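Local coordinates for CRISPR protein (Archaeoglobus fulgidus, PDB 4MJK), which probably serves as the Cas5 subunit of an archaeal type I-A CRISPR Cascade complex, helping to bind the CRISPR RNA, at residues F180-V186 with V244-F250; G63-I69 with P204-K208; I2-V8 with V159-V165; S27-P31 with R229-M233; P31-T35 with Y201-F205. All blocks are in the same frame, centred on the assembly; numbering follows the deposited sequence.

Contact 1: F180-V186 with V244-F250; sequences FPAEDGV and VEVGGDF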
# COMPACT_ATOMS: atom_id res chain seq x y z
N PHE A 180 -24.01 6.17 1.47
CA PHE A 180 -25.11 6.94 0.90
C PHE A 180 -24.93 8.43 1.12
O PHE A 180 -24.31 8.85 2.10
CB PHE A 180 -26.44 6.49 1.50
CG PHE A 180 -26.48 6.55 3.01
CD1 PHE A 180 -26.06 5.46 3.77
CD2 PHE A 180 -26.96 7.69 3.66
CE1 PHE A 180 -26.11 5.50 5.15
CE2 PHE A 180 -27.02 7.73 5.05
CZ PHE A 180 -26.58 6.64 5.79
N PRO A 181 -25.49 9.24 0.23
CA PRO A 181 -25.40 10.69 0.43
C PRO A 181 -26.27 11.10 1.62
O PRO A 181 -27.40 10.63 1.79
CB PRO A 181 -25.93 11.27 -0.88
CG PRO A 181 -26.82 10.20 -1.44
CD PRO A 181 -26.29 8.87 -0.96
N ALA A 182 -25.73 11.96 2.47
CA ALA A 182 -26.42 12.36 3.69
C ALA A 182 -26.89 13.80 3.56
O ALA A 182 -26.31 14.70 4.16
CB ALA A 182 -25.49 12.20 4.90
N GLU A 183 -27.92 14.04 2.77
CA GLU A 183 -28.43 15.40 2.59
C GLU A 183 -29.89 15.42 3.03
O GLU A 183 -30.46 14.38 3.35
CB GLU A 183 -28.28 15.85 1.13
CG GLU A 183 -26.85 15.80 0.60
CD GLU A 183 -25.93 16.86 1.22
OE1 GLU A 183 -26.42 17.75 1.96
OE2 GLU A 183 -24.70 16.80 0.96
N ASP A 184 -30.50 16.60 3.05
CA ASP A 184 -31.88 16.69 3.53
C ASP A 184 -32.78 15.80 2.69
O ASP A 184 -32.73 15.84 1.46
CB ASP A 184 -32.38 18.13 3.52
CG ASP A 184 -33.37 18.41 4.64
OD1 ASP A 184 -34.33 17.62 4.81
OD2 ASP A 184 -33.18 19.40 5.37
N GLY A 185 -33.58 14.97 3.36
CA GLY A 185 -34.40 13.99 2.68
C GLY A 185 -33.91 12.59 3.00
O GLY A 185 -34.63 11.60 2.81
N VAL A 186 -32.68 12.51 3.48
CA VAL A 186 -32.11 11.24 3.88
C VAL A 186 -31.80 11.31 5.36
O VAL A 186 -31.07 12.20 5.79
CB VAL A 186 -30.82 10.93 3.09
CG1 VAL A 186 -30.18 9.63 3.59
CG2 VAL A 186 -31.11 10.84 1.60
N VAL A 244 -32.34 3.58 7.34
CA VAL A 244 -32.35 4.93 6.80
C VAL A 244 -33.73 5.27 6.27
O VAL A 244 -34.36 4.44 5.59
CB VAL A 244 -31.32 5.09 5.67
CG1 VAL A 244 -31.32 6.50 5.16
CG2 VAL A 244 -29.92 4.72 6.18
N GLU A 245 -34.20 6.47 6.59
CA GLU A 245 -35.47 6.96 6.06
C GLU A 245 -35.17 7.82 4.84
O GLU A 245 -34.35 8.74 4.90
CB GLU A 245 -36.20 7.79 7.12
CG GLU A 245 -37.70 7.66 7.09
CD GLU A 245 -38.32 8.03 8.45
OE1 GLU A 245 -38.05 9.16 8.93
OE2 GLU A 245 -39.03 7.19 9.04
N VAL A 246 -35.84 7.53 3.73
CA VAL A 246 -35.52 8.20 2.47
C VAL A 246 -36.75 8.84 1.83
O VAL A 246 -37.75 8.17 1.59
CB VAL A 246 -34.86 7.19 1.48
CG1 VAL A 246 -34.46 7.88 0.19
CG2 VAL A 246 -33.64 6.54 2.14
N GLY A 247 -36.66 10.13 1.56
CA GLY A 247 -37.74 10.85 0.89
C GLY A 247 -37.21 12.10 0.22
O GLY A 247 -36.01 12.25 0.07
N GLY A 248 -38.10 13.01 -0.17
CA GLY A 248 -37.68 14.23 -0.83
C GLY A 248 -37.11 13.95 -2.20
O GLY A 248 -37.72 13.23 -2.97
N ASP A 249 -35.94 14.51 -2.50
CA ASP A 249 -35.27 14.27 -3.79
C ASP A 249 -34.58 12.89 -3.91
O ASP A 249 -33.93 12.60 -4.92
CB ASP A 249 -34.23 15.36 -4.08
CG ASP A 249 -34.82 16.77 -3.98
OD1 ASP A 249 -35.95 16.97 -4.47
OD2 ASP A 249 -34.15 17.66 -3.40
N PHE A 250 -34.69 12.06 -2.87
CA PHE A 250 -33.91 10.82 -2.82
C PHE A 250 -34.80 9.60 -2.83
O PHE A 250 -35.94 9.65 -2.38
CB PHE A 250 -33.04 10.80 -1.56
CG PHE A 250 -32.00 11.87 -1.55
CD1 PHE A 250 -32.29 13.13 -1.01
CD2 PHE A 250 -30.74 11.64 -2.08
CE1 PHE A 250 -31.33 14.12 -1.00
CE2 PHE A 250 -29.78 12.63 -2.08
CZ PHE A 250 -30.07 13.88 -1.54
O HOH W 1 -34.74 16.23 -0.65
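Val-186 pairs antiparallel with Val-246 at the end of strand 241-246, a non-hydrogen-bonded pair. Just past it, Gly-247 N donates to Gly-185 O at 2.8 Å. A type II turn, Glu-183 to Val-186, leads into the edge strand 186-193. A type II' turn, Gly-247 to Phe-250, leads out of the partner strand. The contact therefore joins two turns at the end of a small antiparallel sheet. The ring of Phe-250 packs against the 180-186 turn. Val-186 CG2 sits over one face, 3.7 Å from the ring centroid, as a CH-pi contact. Asp-184 O lies at the ring edge, 3.3 Å from Phe-250 CE1. Val-186 CG1, anti to the backbone N (chi1 176°), meets Val-244 CG1. Val-244 CG2 in turn lies over a face of Phe-180. Glu-183 OE2 turns to Lys-223, with which it forms a salt bridge, and also accepts from Leu-227 N. Water 1 bridges the turns, donating to Asp-184 O at 2.9 Å and accepting from Asp-249 N.

Contact 2: G63-I69 with P204-K208; sequences GENLLAI and PFEVK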
# COMPACT_ATOMS: atom_id res chain seq x y z
N GLY A 63 -22.39 11.21 -15.33
CA GLY A 63 -22.97 11.90 -14.21
C GLY A 63 -24.39 12.36 -14.46
O GLY A 63 -25.21 12.42 -13.54
N GLU A 64 -24.70 12.69 -15.71
CA GLU A 64 -26.05 13.11 -16.06
C GLU A 64 -27.03 11.93 -16.01
O GLU A 64 -28.21 12.09 -15.71
CB GLU A 64 -26.07 13.78 -17.44
CG GLU A 64 -25.41 15.15 -17.45
CD GLU A 64 -25.10 15.67 -18.85
OE1 GLU A 64 -25.30 14.92 -19.84
OE2 GLU A 64 -24.65 16.83 -18.97
N ASN A 65 -26.53 10.73 -16.29
CA ASN A 65 -27.39 9.56 -16.28
C ASN A 65 -27.38 8.81 -14.94
O ASN A 65 -28.13 7.85 -14.75
CB ASN A 65 -27.02 8.60 -17.42
CG ASN A 65 -27.32 9.18 -18.79
OD1 ASN A 65 -26.43 9.35 -19.62
ND2 ASN A 65 -28.60 9.50 -19.03
N LEU A 66 -26.54 9.26 -14.02
CA LEU A 66 -26.36 8.54 -12.76
C LEU A 66 -27.48 8.83 -11.77
O LEU A 66 -27.77 9.98 -11.48
CB LEU A 66 -25.02 8.90 -12.12
CG LEU A 66 -24.59 8.11 -10.87
CD1 LEU A 66 -24.19 6.68 -11.21
CD2 LEU A 66 -23.43 8.82 -10.18
N LEU A 67 -28.10 7.78 -11.23
CA LEU A 67 -29.10 7.94 -10.19
C LEU A 67 -28.53 7.65 -8.80
O LEU A 67 -28.97 8.23 -7.81
CB LEU A 67 -30.28 7.00 -10.45
CG LEU A 67 -31.03 7.36 -11.73
CD1 LEU A 67 -32.20 6.40 -11.95
CD2 LEU A 67 -31.49 8.82 -11.70
N ALA A 68 -27.56 6.73 -8.73
CA ALA A 68 -27.01 6.33 -7.44
C ALA A 68 -25.61 5.79 -7.59
O ALA A 68 -25.30 5.14 -8.58
CB ALA A 68 -27.91 5.27 -6.80
N ILE A 69 -24.77 6.03 -6.58
CA ILE A 69 -23.49 5.35 -6.49
C ILE A 69 -23.13 5.18 -5.03
O ILE A 69 -23.01 6.16 -4.30
CB ILE A 69 -22.37 6.10 -7.24
CG1 ILE A 69 -21.03 5.37 -7.02
CG2 ILE A 69 -22.28 7.54 -6.79
CD1 ILE A 69 -19.90 5.88 -7.93
N PRO A 204 -21.07 13.62 -7.61
CA PRO A 204 -20.99 12.90 -8.89
C PRO A 204 -22.24 13.10 -9.74
O PRO A 204 -22.27 12.67 -10.89
CB PRO A 204 -20.88 11.44 -8.46
CG PRO A 204 -21.69 11.39 -7.19
CD PRO A 204 -21.45 12.73 -6.50
N PHE A 205 -23.28 13.70 -9.17
CA PHE A 205 -24.55 13.84 -9.87
C PHE A 205 -24.55 15.10 -10.70
O PHE A 205 -24.27 16.19 -10.19
CB PHE A 205 -25.71 13.85 -8.87
CG PHE A 205 -25.79 12.60 -8.05
CD1 PHE A 205 -26.06 11.38 -8.65
CD2 PHE A 205 -25.58 12.65 -6.69
CE1 PHE A 205 -26.11 10.22 -7.90
CE2 PHE A 205 -25.64 11.49 -5.94
CZ PHE A 205 -25.91 10.28 -6.55
N GLU A 206 -24.83 14.95 -11.98
CA GLU A 206 -24.93 16.10 -12.88
C GLU A 206 -26.38 16.28 -13.31
O GLU A 206 -27.14 15.31 -13.35
CB GLU A 206 -24.03 15.92 -14.10
CG GLU A 206 -22.56 15.66 -13.77
CD GLU A 206 -21.62 16.66 -14.42
OE1 GLU A 206 -22.09 17.73 -14.85
OE2 GLU A 206 -20.39 16.37 -14.49
N VAL A 207 -26.75 17.51 -13.63
CA VAL A 207 -28.08 17.77 -14.16
C VAL A 207 -28.01 18.07 -15.65
O VAL A 207 -27.12 18.78 -16.11
CB VAL A 207 -28.76 18.95 -13.44
CG1 VAL A 207 -30.08 19.30 -14.10
CG2 VAL A 207 -28.96 18.62 -11.96
N LYS A 208 -28.97 17.52 -16.41
CA LYS A 208 -29.06 17.77 -17.85
C LYS A 208 -28.77 19.22 -18.21
O LYS A 208 -27.68 19.57 -18.65
CB LYS A 208 -30.45 17.38 -18.36
CG LYS A 208 -31.57 18.26 -17.82
CD LYS A 208 -32.85 18.10 -18.64
CE LYS A 208 -33.97 18.99 -18.10
NZ LYS A 208 -33.62 20.44 -18.18
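Pro-204 meets two aliphatic side chains of the strand that follows the helix. Its CB touches Leu-66 CD2 and its CG lies 3.9 Å from Ile-69 CG2. The same CG sits over the centre of the neighbouring Phe-205 ring. Phe-205 comes next and runs its ring along the backbone of residues 66-68. Leu-66 O lies at the ring edge, 3.6 Å from Phe-205 CD1, and Ala-68 N is also near the ring plane. Leu-66 CD2 packs against Phe-205 CE1 at 3.8 Å, the two side chains crossing at about a right angle. Leu-66 points there with CG anti to the backbone N (chi1 -173°). Residues 63-69 run from the last part of the helix into strand 66-73, the second strand of the ferredoxin-like fold, beside 127-134. There a classic beta bulge sets Leu-67 and Ala-68 opposite Val-133. Glu-206 then supplies the hydrogen bond across the contact: its N donates to Gly-63 O at 3.0 Å. The N-H points well at the oxygen (165°), but the donor stands above the carbonyl plane. Arg-263 adds a clamp, bonding both Leu-66 O and Glu-206 O. Glu-206 CB also touches Glu-64 CG at 3.7 Å. Their carboxylates are nearly perpendicular, and OE2 of Glu-64 stays 4.9 Å from OE1 of Glu-206.

Contact 3: I2-V8 with V159-V165; sequences IGYLVDV and VVDVKKV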
# COMPACT_ATOMS: atom_id res chain seq x y z
N ILE A 2 -31.20 0.76 -14.55
CA ILE A 2 -30.35 -0.40 -14.58
C ILE A 2 -29.26 -0.24 -13.53
O ILE A 2 -28.75 0.86 -13.33
CB ILE A 2 -29.75 -0.63 -15.98
CG1 ILE A 2 -29.02 -1.97 -16.03
CG2 ILE A 2 -28.85 0.51 -16.38
CD1 ILE A 2 -29.97 -3.17 -15.94
N GLY A 3 -28.95 -1.33 -12.84
CA GLY A 3 -27.93 -1.32 -11.81
C GLY A 3 -26.73 -2.16 -12.22
O GLY A 3 -26.87 -3.13 -12.98
N TYR A 4 -25.56 -1.78 -11.74
CA TYR A 4 -24.36 -2.59 -11.89
C TYR A 4 -23.75 -2.79 -10.53
O TYR A 4 -23.57 -1.82 -9.78
CB TYR A 4 -23.35 -1.87 -12.78
CG TYR A 4 -23.87 -1.50 -14.15
CD1 TYR A 4 -24.61 -0.35 -14.34
CD2 TYR A 4 -23.63 -2.31 -15.24
CE1 TYR A 4 -25.10 -0.00 -15.59
CE2 TYR A 4 -24.10 -1.98 -16.50
CZ TYR A 4 -24.83 -0.83 -16.66
OH TYR A 4 -25.30 -0.50 -17.92
N LEU A 5 -23.43 -4.04 -10.20
CA LEU A 5 -22.64 -4.38 -9.03
C LEU A 5 -21.24 -4.78 -9.50
O LEU A 5 -21.07 -5.72 -10.29
CB LEU A 5 -23.26 -5.56 -8.31
CG LEU A 5 -24.67 -5.31 -7.79
CD1 LEU A 5 -25.28 -6.63 -7.40
CD2 LEU A 5 -24.62 -4.35 -6.60
N VAL A 6 -20.24 -4.04 -9.04
CA VAL A 6 -18.87 -4.25 -9.50
C VAL A 6 -17.96 -4.53 -8.30
O VAL A 6 -17.81 -3.67 -7.41
CB VAL A 6 -18.36 -3.02 -10.24
CG1 VAL A 6 -17.00 -3.31 -10.89
CG2 VAL A 6 -19.39 -2.55 -11.30
N ASP A 7 -17.38 -5.72 -8.27
CA ASP A 7 -16.44 -6.11 -7.22
C ASP A 7 -15.01 -5.83 -7.68
O ASP A 7 -14.56 -6.31 -8.72
CB ASP A 7 -16.59 -7.59 -6.86
CG ASP A 7 -17.85 -7.88 -6.04
OD1 ASP A 7 -18.63 -6.95 -5.76
OD2 ASP A 7 -18.05 -9.06 -5.68
N VAL A 8 -14.29 -5.05 -6.88
CA VAL A 8 -12.97 -4.60 -7.28
C VAL A 8 -11.94 -5.01 -6.23
O VAL A 8 -12.09 -4.73 -5.05
CB VAL A 8 -12.93 -3.07 -7.46
CG1 VAL A 8 -11.54 -2.63 -7.91
CG2 VAL A 8 -13.97 -2.63 -8.49
N VAL A 159 -10.91 -5.87 -11.59
CA VAL A 159 -12.33 -6.16 -11.42
C VAL A 159 -12.52 -7.67 -11.41
O VAL A 159 -12.10 -8.35 -12.35
CB VAL A 159 -13.18 -5.54 -12.55
CG1 VAL A 159 -14.65 -5.91 -12.37
CG2 VAL A 159 -13.00 -4.00 -12.58
N VAL A 160 -13.16 -8.20 -10.36
CA VAL A 160 -13.31 -9.64 -10.22
C VAL A 160 -14.74 -10.13 -10.41
O VAL A 160 -14.97 -11.32 -10.48
CB VAL A 160 -12.73 -10.19 -8.89
CG1 VAL A 160 -11.21 -9.95 -8.81
CG2 VAL A 160 -13.46 -9.61 -7.67
N ASP A 161 -15.70 -9.21 -10.46
CA ASP A 161 -17.06 -9.59 -10.84
C ASP A 161 -17.84 -8.35 -11.22
O ASP A 161 -17.62 -7.27 -10.64
CB ASP A 161 -17.78 -10.36 -9.73
CG ASP A 161 -18.90 -11.27 -10.25
OD1 ASP A 161 -19.10 -11.39 -11.48
OD2 ASP A 161 -19.56 -11.92 -9.41
N VAL A 162 -18.70 -8.51 -12.22
CA VAL A 162 -19.61 -7.48 -12.64
C VAL A 162 -20.96 -8.14 -12.84
O VAL A 162 -21.05 -9.22 -13.44
CB VAL A 162 -19.21 -6.84 -13.99
CG1 VAL A 162 -20.19 -5.73 -14.37
CG2 VAL A 162 -17.76 -6.31 -13.96
N LYS A 163 -22.02 -7.51 -12.34
CA LYS A 163 -23.37 -8.02 -12.55
C LYS A 163 -24.29 -6.87 -12.90
O LYS A 163 -24.37 -5.86 -12.17
CB LYS A 163 -23.84 -8.76 -11.30
CG LYS A 163 -25.14 -9.53 -11.45
CD LYS A 163 -25.53 -10.18 -10.12
CE LYS A 163 -26.95 -10.77 -10.16
NZ LYS A 163 -27.10 -11.84 -11.19
N LYS A 164 -24.97 -6.99 -14.04
CA LYS A 164 -26.00 -6.04 -14.43
C LYS A 164 -27.32 -6.53 -13.82
O LYS A 164 -27.68 -7.70 -13.95
CB LYS A 164 -26.10 -5.95 -15.95
CG LYS A 164 -26.90 -4.78 -16.48
CD LYS A 164 -26.91 -4.76 -18.01
CE LYS A 164 -25.49 -4.60 -18.56
NZ LYS A 164 -25.39 -4.72 -20.06
N VAL A 165 -28.02 -5.64 -13.13
CA VAL A 165 -29.24 -6.03 -12.41
C VAL A 165 -30.40 -5.08 -12.68
O VAL A 165 -30.19 -3.90 -12.93
CB VAL A 165 -29.02 -6.09 -10.89
CG1 VAL A 165 -28.07 -7.22 -10.51
CG2 VAL A 165 -28.50 -4.74 -10.37
O HOH W 2 -25.82 -2.07 -20.70
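Gly-3 O accepts from Val-165 N at 2.8 Å, and Gly-3 N donates back to Val-165 O. This is the first rung of an antiparallel ladder between strands 2-10 and 157-170, the first and last strands of the ferredoxin-like (RRM-type) domain of Cas5 proteins. Leu-5 pairs with Lys-163 through two more backbone bonds. At Asp-7 the register shifts. A classic bulge places two residues, Val-160 and Asp-161, opposite Asp-7: Asp-7 N gives to Asp-161 O and Asp-7 O accepts from Val-160 N at 2.9 Å. The strand axes stay 4.6 Å apart at closest approach. Val-6, Val-8, Val-159 and Val-162 share one face with Tyr-4, and helix 141-144 packs there through Leu-144. Val-6 CG1 meets Val-159 CG1 at 3.8 Å. Leu-5, Asp-7 and Val-165 lie on the other face. The Asp-7 carboxylate forms a salt bridge with Arg-129, which probably eases its closeness to Asp-161. Lys-164 runs beside Tyr-4, pointing the same way, after its CG touches Ile-2 CG1 at 3.5 Å. A bend at chi3 (-62°) brings its CE to 3.6 Å from Tyr-4 CE2. Water 2 accepts from Lys-164 NZ at 2.8 Å and hydrogen-bonds to Tyr-4 OH at 3.2 Å.

Contact 4: S27-P31 with R229-M233; sequences SFYYP and RIPIM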
# COMPACT_ATOMS: atom_id res chain seq x y z
N SER A 27 -8.58 14.05 3.64
CA SER A 27 -8.11 12.68 3.40
C SER A 27 -9.34 11.80 3.17
O SER A 27 -10.47 12.22 3.44
CB SER A 27 -7.30 12.18 4.59
OG SER A 27 -8.09 12.20 5.77
N PHE A 28 -9.13 10.60 2.65
CA PHE A 28 -10.26 9.78 2.21
C PHE A 28 -10.17 8.37 2.76
O PHE A 28 -9.16 7.70 2.58
CB PHE A 28 -10.29 9.66 0.69
CG PHE A 28 -10.61 10.94 -0.04
CD1 PHE A 28 -11.75 11.67 0.28
CD2 PHE A 28 -9.78 11.40 -1.05
CE1 PHE A 28 -12.04 12.85 -0.40
CE2 PHE A 28 -10.06 12.58 -1.73
CZ PHE A 28 -11.20 13.30 -1.40
N TYR A 29 -11.23 7.91 3.41
CA TYR A 29 -11.32 6.48 3.73
C TYR A 29 -11.49 5.67 2.43
O TYR A 29 -10.92 4.58 2.28
CB TYR A 29 -12.49 6.21 4.68
CG TYR A 29 -12.29 6.70 6.10
CD1 TYR A 29 -11.53 5.97 7.01
CD2 TYR A 29 -12.89 7.88 6.54
CE1 TYR A 29 -11.35 6.41 8.32
CE2 TYR A 29 -12.72 8.32 7.85
CZ TYR A 29 -11.95 7.58 8.73
OH TYR A 29 -11.78 8.01 10.03
N TYR A 30 -12.25 6.22 1.47
CA TYR A 30 -12.53 5.49 0.23
C TYR A 30 -12.28 6.30 -1.03
O TYR A 30 -12.31 7.52 -1.00
CB TYR A 30 -13.99 5.02 0.19
CG TYR A 30 -14.30 3.96 1.20
CD1 TYR A 30 -13.88 2.65 1.01
CD2 TYR A 30 -15.02 4.27 2.36
CE1 TYR A 30 -14.16 1.67 1.94
CE2 TYR A 30 -15.31 3.30 3.29
CZ TYR A 30 -14.88 1.99 3.07
OH TYR A 30 -15.15 0.99 4.00
N PRO A 31 -12.08 5.62 -2.17
CA PRO A 31 -11.97 6.38 -3.42
C PRO A 31 -13.24 7.19 -3.65
O PRO A 31 -14.34 6.64 -3.54
CB PRO A 31 -11.87 5.28 -4.49
CG PRO A 31 -11.32 4.11 -3.77
CD PRO A 31 -11.97 4.17 -2.40
N ARG A 229 -22.39 9.24 4.18
CA ARG A 229 -22.09 8.34 5.28
C ARG A 229 -21.45 7.12 4.62
O ARG A 229 -21.89 6.70 3.56
CB ARG A 229 -23.34 7.95 6.05
CG ARG A 229 -24.05 9.12 6.72
CD ARG A 229 -23.16 9.88 7.71
NE ARG A 229 -22.67 9.09 8.84
CZ ARG A 229 -23.27 9.02 10.03
NH1 ARG A 229 -24.40 9.69 10.26
NH2 ARG A 229 -22.74 8.30 11.01
N ILE A 230 -20.40 6.58 5.24
CA ILE A 230 -19.63 5.48 4.65
C ILE A 230 -19.42 4.41 5.69
O ILE A 230 -19.11 4.71 6.85
CB ILE A 230 -18.24 5.96 4.11
CG1 ILE A 230 -17.50 6.75 5.19
CG2 ILE A 230 -18.42 6.84 2.86
CD1 ILE A 230 -16.05 7.10 4.85
N PRO A 231 -19.58 3.14 5.30
CA PRO A 231 -19.38 2.07 6.28
C PRO A 231 -17.90 1.72 6.43
O PRO A 231 -17.14 1.73 5.45
CB PRO A 231 -20.14 0.90 5.67
CG PRO A 231 -19.98 1.10 4.18
CD PRO A 231 -19.98 2.62 3.98
N ILE A 232 -17.50 1.41 7.67
CA ILE A 232 -16.14 1.01 7.99
C ILE A 232 -16.23 -0.32 8.74
O ILE A 232 -16.73 -0.40 9.86
CB ILE A 232 -15.43 2.05 8.88
CG1 ILE A 232 -15.47 3.46 8.25
CG2 ILE A 232 -14.01 1.57 9.23
CD1 ILE A 232 -14.46 3.69 7.20
N MSE A 233 -15.75 -1.36 8.09
CA MSE A 233 -15.81 -2.71 8.60
C MSE A 233 -14.77 -2.87 9.70
O MSE A 233 -13.62 -2.46 9.53
CB MSE A 233 -15.48 -3.65 7.43
CG MSE A 233 -15.72 -5.10 7.64
SE MSE A 233 -15.52 -5.97 5.89
CE MSE A 233 -17.41 -6.25 5.49
O HOH W 3 -14.14 -0.90 5.70
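The ring of Tyr-30 meets Ile-230 and Pro-231 at its edge, near its plane. Ile-230 CD1 lies 3.9 Å from Tyr-30 CD2, and Pro-231 O stands by the hydroxyl. Ile-232 CD1 approaches the same ring obliquely, 4.0 Å from CE2 of Tyr-30. The contact joins the loop that leads to helix 33-46 with the end of strand 225-231, the central strand of a three-stranded antiparallel sheet. Trp-71 of strand 66-73 meets Tyr-30 edge to face. The neighbouring Tyr-29 ring also takes both isoleucines obliquely. Ile-230 CD1 is 3.7 Å from Tyr-29 CD2, while Ile-232 CD1 is 3.7 Å from Tyr-29 CD1. Each methyl end thus touches both tyrosine rings. Ile-230 reaches this place because its CG1 lies between the backbone N and the carbonyl carbon (chi1 51°). Arg-80 makes a cation-pi contact with Tyr-29. Glu-199 takes hydrogen bonds from the backbone N of both Tyr-29 and Tyr-30 and so fixes the loop beside the sheet. At the far end of Tyr-30 the hydroxyl is held twice. It donates to Pro-231 O at 2.6 Å, in the carbonyl plane, with a C=O...donor angle of 157°. Water 3 donates to Tyr-30 OH at 2.7 Å and accepts from Met-233 N, a selenomethionine, at 2.9 Å.

Contact 5: P31-T35 with Y201-F205; sequences PPPTT and YLNPF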
# COMPACT_ATOMS: atom_id res chain seq x y z
N PRO A 31 -12.08 5.62 -2.17
CA PRO A 31 -11.97 6.38 -3.42
C PRO A 31 -13.24 7.19 -3.65
O PRO A 31 -14.34 6.64 -3.54
CB PRO A 31 -11.87 5.28 -4.49
CG PRO A 31 -11.32 4.11 -3.77
CD PRO A 31 -11.97 4.17 -2.40
N PRO A 32 -13.10 8.49 -3.94
CA PRO A 32 -14.28 9.31 -4.22
C PRO A 32 -15.10 8.78 -5.40
O PRO A 32 -14.55 8.15 -6.30
CB PRO A 32 -13.69 10.69 -4.56
CG PRO A 32 -12.36 10.70 -3.80
CD PRO A 32 -11.85 9.28 -3.93
N PRO A 33 -16.42 9.02 -5.37
CA PRO A 33 -17.26 8.53 -6.48
C PRO A 33 -16.91 9.17 -7.83
O PRO A 33 -17.06 8.50 -8.85
CB PRO A 33 -18.69 8.89 -6.02
CG PRO A 33 -18.54 9.93 -4.97
CD PRO A 33 -17.21 9.63 -4.30
N THR A 34 -16.45 10.42 -7.87
CA THR A 34 -16.03 10.95 -9.17
C THR A 34 -14.75 10.26 -9.65
O THR A 34 -14.48 10.20 -10.86
CB THR A 34 -15.83 12.47 -9.19
OG1 THR A 34 -14.96 12.87 -8.12
CG2 THR A 34 -17.18 13.18 -9.04
N THR A 35 -13.96 9.75 -8.70
CA THR A 35 -12.74 9.02 -9.05
C THR A 35 -13.09 7.68 -9.70
O THR A 35 -12.51 7.29 -10.72
CB THR A 35 -11.81 8.85 -7.83
OG1 THR A 35 -11.42 10.15 -7.36
CG2 THR A 35 -10.55 8.06 -8.20
N TYR A 201 -17.19 14.55 -0.59
CA TYR A 201 -16.65 14.28 -1.93
C TYR A 201 -17.13 15.33 -2.93
O TYR A 201 -18.10 16.03 -2.67
CB TYR A 201 -17.17 12.93 -2.46
CG TYR A 201 -16.83 11.72 -1.61
CD1 TYR A 201 -17.84 10.98 -1.00
CD2 TYR A 201 -15.52 11.31 -1.42
CE1 TYR A 201 -17.55 9.86 -0.23
CE2 TYR A 201 -15.21 10.20 -0.65
CZ TYR A 201 -16.23 9.48 -0.06
OH TYR A 201 -15.94 8.37 0.72
N LEU A 202 -16.47 15.42 -4.08
CA LEU A 202 -17.06 16.07 -5.24
C LEU A 202 -18.38 15.37 -5.64
O LEU A 202 -18.48 14.13 -5.65
CB LEU A 202 -16.08 16.12 -6.42
CG LEU A 202 -14.77 16.89 -6.20
CD1 LEU A 202 -13.84 16.79 -7.40
CD2 LEU A 202 -15.05 18.36 -5.86
N ASN A 203 -19.39 16.17 -5.94
CA ASN A 203 -20.71 15.65 -6.27
C ASN A 203 -20.69 14.91 -7.61
O ASN A 203 -20.31 15.48 -8.63
CB ASN A 203 -21.72 16.81 -6.27
CG ASN A 203 -23.15 16.37 -6.51
OD1 ASN A 203 -23.45 15.18 -6.58
ND2 ASN A 203 -24.05 17.34 -6.64
N PRO A 204 -21.07 13.62 -7.61
CA PRO A 204 -20.99 12.90 -8.89
C PRO A 204 -22.24 13.10 -9.74
O PRO A 204 -22.27 12.67 -10.89
CB PRO A 204 -20.88 11.44 -8.46
CG PRO A 204 -21.69 11.39 -7.19
CD PRO A 204 -21.45 12.73 -6.50
N PHE A 205 -23.28 13.70 -9.17
CA PHE A 205 -24.55 13.84 -9.87
C PHE A 205 -24.55 15.10 -10.70
O PHE A 205 -24.27 16.19 -10.19
CB PHE A 205 -25.71 13.85 -8.87
CG PHE A 205 -25.79 12.60 -8.05
CD1 PHE A 205 -26.06 11.38 -8.65
CD2 PHE A 205 -25.58 12.65 -6.69
CE1 PHE A 205 -26.11 10.22 -7.90
CE2 PHE A 205 -25.64 11.49 -5.94
CZ PHE A 205 -25.91 10.28 -6.55
O HOH W 4 -16.20 12.63 -5.75
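Pro-33 and Tyr-201 make the main ring contact. Pro-33 CD lies over one face of the tyrosine, 3.7 Å from the ring centroid, as a CH-pi contact. It sits toward the rim of the ring, 3.4 Å from Tyr-201 CG. Pro-32, the N-cap residue of helix 33-46, brings its CB to 3.7 Å from Tyr-201 CD2. Pro-33 CB meets Pro-204 CG at 4.1 Å, and Thr-34 CG2 rests against Pro-204 CA at 3.8 Å. Polar contact across the segments goes through water 4, which accepts from Thr-34 N at 3.1 Å and donates to Leu-202 O at 2.7 Å. Within 201-205, Asn-203 OD1 accepts from Phe-205 N, an Asx turn that shapes the chain as it leaves strand 196-202. The Tyr-201 hydroxyl bonds to Glu-199. The first turn of the helix is thus seated on the strand end by proline and aromatic surfaces, with a water linking the backbones where no direct hydrogen bond does.

Contacts 4 and 5 start from the same loop and share Pro-31. Contacts 2 and 5 end on the same chain segment, share Pro-204 and Phe-205, and have centres 10 Å apart. Contacts 1, 4 and 5 reach the three-stranded sheet of 180-181, 225-231 and 196-202; contacts 1 and 4 touch through Phe-180 and Arg-229. Contacts 2 and 3 both reach the ferredoxin-like sheet, with centres 18 Å apart. Contact 3 closes before contact 1 opens, and their centres are 24 Å apart. Contact 2 is nested inside the loop closed by contact 4. The other six pairs alternate along the chain. Residues 201-208 tie helix 33-46 and the 63-69 turn to the three-stranded sheet.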